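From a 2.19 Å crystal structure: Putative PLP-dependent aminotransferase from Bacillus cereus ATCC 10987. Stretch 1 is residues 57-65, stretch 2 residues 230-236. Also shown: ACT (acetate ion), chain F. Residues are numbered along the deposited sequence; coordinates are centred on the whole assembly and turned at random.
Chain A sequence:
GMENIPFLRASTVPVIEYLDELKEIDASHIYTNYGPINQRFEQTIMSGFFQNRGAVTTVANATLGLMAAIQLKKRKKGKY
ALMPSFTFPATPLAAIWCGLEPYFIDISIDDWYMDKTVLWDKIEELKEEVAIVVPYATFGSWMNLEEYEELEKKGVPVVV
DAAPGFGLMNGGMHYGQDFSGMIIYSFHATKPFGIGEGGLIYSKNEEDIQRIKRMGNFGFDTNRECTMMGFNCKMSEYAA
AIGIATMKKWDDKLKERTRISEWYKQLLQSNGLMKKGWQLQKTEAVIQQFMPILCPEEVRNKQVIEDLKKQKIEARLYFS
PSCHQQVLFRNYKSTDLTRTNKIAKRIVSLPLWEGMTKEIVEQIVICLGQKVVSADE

Stretch 1 57-65: TTVANATLG
Stretch 2 (230-236) GFNCKMS

The single direct hydrogen bond between these two stretches, Ala60 N to Cys233 O at 2.8 Å, is short yet weak: its N-H...O angle is only 123°, and two bridging waters do much of the remaining polar work. The same carbonyl also receives a CA-H...O contact, with Val59 CA 3.3 Å from Cys233 O and an angle of 128° at the hydrogen, so one oxygen sits against two consecutive residues where a strand gives way to a loop.

Stretch 1 is extended at Thr57 to Val59 (phi/psi -135/140, -73/156 and -139/167), turns at Ala60 (-73/-28), extends again at Asn61 (-163/161) and enters a helix at Ala62 to Gly65, with phi from -62 to -67° and psi from -30 to -46°. Asn61 is the N-cap: with chi1 p (68°) and chi2 57°, its OD1 accepts from Leu64 N at 2.9 Å and 164°, while Gly65 N bonds to Asn61 O at 3.1 Å. Gly65 leaves room for Val59: an ideal CB there would lie 3.2 Å from Val59 CG2.

Stretch 2 has no regular helix or strand. It is extended at Gly230 (-176/-178), Phe231 (-168/-157) and Asn232 (-115/113), kinks at Cys233 (-134/32) and extends again through Lys234 (-70/136), Met235 (-89/130) and Ser236 (-62/161). The closest register pairs Ala60 with Met235, their CA atoms 4.5 Å apart. Broadly, contacts run in opposite sequence order: Thr58 meets Met235, Ala60 meets Cys233 to Met235, and Leu64 reaches back to Phe231. Chi1 is t at Thr57, m at Thr63 and p at Ser236. The contact buries 396 Å² in total.

Water 1 donates to Thr58 OG1 (2.8 Å) and accepts from Met235 N (3.0 Å); water 2 donates to both Thr58 O (2.9 Å) and Cys233 O (3.2 Å). Thr58, chi1 p, points toward stretch 2 and sets OG1 3.7 Å from Met235 CB. Met235 is selenomethionine, with chi angles t, t and m; the last turn brings its methyl CE to 3.3 Å from Val59 O. Ala60 points sideways, its CB 3.6 Å from Lys234 O.

Apolar packing centres on Cys233, chi1 p and directed toward stretch 1. Its SG lies 3.9 Å from Val59 CG1 (Val59 chi1 m), and its CB lies 3.8 Å from Leu64 CB. Leu64, rotamer m,t, faces stretch 2 from the helix and brings CD2 to 4.2 Å from Phe231 CE2. Phe231 (chi1 p, chi2 14°) presents its ring edge to Leu64 O, which lies near the ring plane, 3.6 Å from Phe231 CZ; the weakly positive rim of the ring suits a carbonyl oxygen.

Lys234 points away from stretch 1 and folds back beside Asn232, with chi1 to chi4 m, t, m, p. Asn232 (chi1 t, chi2 -3°) accepts twice at OD1, from Lys234 N at 3.0 Å and Lys234 NZ at 2.9 Å, closing a loop of side chain and backbone. Lys234 NZ also donates to the acetate, to OXT at 2.8 Å and weakly to O at 3.3 Å.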

# COMPACT_ATOMS: atom_id res chain seq x y z
N THR A 57 14.93 -0.57 2.30
CA THR A 57 13.93 -1.35 1.61
C THR A 57 12.94 -0.45 0.89
O THR A 57 12.55 0.61 1.42
CB THR A 57 13.18 -2.31 2.55
OG1 THR A 57 12.41 -3.19 1.73
CG2 THR A 57 12.24 -1.51 3.58
N THR A 58 12.54 -0.84 -0.32
CA THR A 58 11.46 -0.12 -1.00
C THR A 58 10.14 -0.47 -0.30
O THR A 58 10.07 -1.48 0.39
CB THR A 58 11.38 -0.47 -2.47
OG1 THR A 58 11.14 -1.88 -2.62
CG2 THR A 58 12.70 -0.09 -3.22
N VAL A 59 9.14 0.41 -0.42
CA VAL A 59 7.78 0.14 0.04
C VAL A 59 6.82 0.69 -1.00
O VAL A 59 7.23 1.46 -1.86
CB VAL A 59 7.49 0.73 1.42
CG1 VAL A 59 8.32 0.00 2.47
CG2 VAL A 59 7.75 2.24 1.43
N ALA A 60 5.53 0.33 -0.93
CA ALA A 60 4.61 0.68 -2.00
C ALA A 60 4.28 2.17 -2.00
O ALA A 60 3.97 2.74 -3.04
CB ALA A 60 3.37 -0.16 -1.94
N ASN A 61 4.35 2.77 -0.82
CA ASN A 61 4.26 4.21 -0.63
C ASN A 61 4.79 4.57 0.78
O ASN A 61 4.90 3.69 1.67
CB ASN A 61 2.83 4.74 -0.92
CG ASN A 61 1.80 4.28 0.09
OD1 ASN A 61 1.96 4.52 1.30
ND2 ASN A 61 0.71 3.67 -0.40
N ALA A 62 5.15 5.83 0.98
CA ALA A 62 5.77 6.30 2.26
C ALA A 62 4.80 6.20 3.41
O ALA A 62 5.22 6.02 4.55
CB ALA A 62 6.26 7.75 2.15
N THR A 63 3.50 6.33 3.14
CA THR A 63 2.53 6.22 4.23
C THR A 63 2.60 4.84 4.86
O THR A 63 2.70 4.71 6.09
CB THR A 63 1.12 6.58 3.80
OG1 THR A 63 1.18 7.87 3.20
CG2 THR A 63 0.19 6.57 5.04
N LEU A 64 2.64 3.83 4.01
CA LEU A 64 2.78 2.43 4.46
C LEU A 64 4.15 2.17 5.09
O LEU A 64 4.28 1.39 6.03
CB LEU A 64 2.59 1.48 3.31
CG LEU A 64 1.21 1.55 2.64
CD1 LEU A 64 1.33 0.81 1.30
CD2 LEU A 64 0.10 1.00 3.56
N GLY A 65 5.17 2.84 4.60
CA GLY A 65 6.48 2.73 5.22
C GLY A 65 6.43 3.31 6.64
O GLY A 65 7.00 2.75 7.58
N GLY A 230 2.15 -7.60 10.22
CA GLY A 230 2.52 -7.30 8.87
C GLY A 230 1.34 -7.05 7.97
O GLY A 230 0.16 -7.05 8.39
N PHE A 231 1.67 -6.81 6.72
CA PHE A 231 0.65 -6.53 5.72
C PHE A 231 1.32 -6.61 4.35
O PHE A 231 2.35 -7.28 4.20
CB PHE A 231 -0.09 -5.20 6.02
CG PHE A 231 0.80 -3.98 6.17
CD1 PHE A 231 2.13 -3.96 5.78
CD2 PHE A 231 0.25 -2.79 6.60
CE1 PHE A 231 2.90 -2.80 5.88
CE2 PHE A 231 1.03 -1.63 6.70
CZ PHE A 231 2.36 -1.64 6.34
N ASN A 232 0.74 -5.96 3.35
CA ASN A 232 1.39 -5.88 2.03
C ASN A 232 1.75 -4.46 1.73
O ASN A 232 0.83 -3.63 1.55
CB ASN A 232 0.45 -6.32 0.91
CG ASN A 232 1.14 -6.43 -0.46
OD1 ASN A 232 2.34 -6.12 -0.61
ND2 ASN A 232 0.38 -6.95 -1.46
N CYS A 233 3.04 -4.17 1.67
CA CYS A 233 3.51 -2.87 1.19
C CYS A 233 4.66 -3.07 0.22
O CYS A 233 5.53 -2.22 0.12
CB CYS A 233 3.92 -1.97 2.35
SG CYS A 233 5.45 -2.52 3.23
N LYS A 234 4.62 -4.19 -0.51
CA LYS A 234 5.60 -4.50 -1.54
C LYS A 234 5.44 -3.59 -2.76
O LYS A 234 4.35 -3.35 -3.24
CB LYS A 234 5.49 -5.98 -1.98
CG LYS A 234 5.70 -6.96 -0.82
CD LYS A 234 5.45 -8.40 -1.12
CE LYS A 234 4.00 -8.83 -1.05
NZ LYS A 234 3.19 -8.43 -2.16
N MSE A 235 6.59 -3.14 -3.23
CA MSE A 235 6.72 -2.39 -4.47
C MSE A 235 6.93 -3.36 -5.64
O MSE A 235 7.81 -4.24 -5.61
CB MSE A 235 7.92 -1.42 -4.37
CG MSE A 235 8.27 -0.74 -5.68
SE MSE A 235 9.75 0.48 -5.68
CE MSE A 235 8.84 1.84 -4.68
N SER A 236 6.15 -3.16 -6.70
CA SER A 236 6.32 -3.96 -7.91
C SER A 236 7.69 -3.78 -8.60
O SER A 236 8.42 -2.81 -8.38
CB SER A 236 5.17 -3.73 -8.92
OG SER A 236 5.29 -2.52 -9.62
C ACT F . 1.24 -11.35 -2.26
O ACT F . 2.48 -11.66 -2.15
OXT ACT F . 0.94 -10.14 -2.18
CH3 ACT F . 0.17 -12.37 -2.53
O HOH W 1 9.06 -3.57 -1.66
O HOH W 2 8.26 -3.67 0.89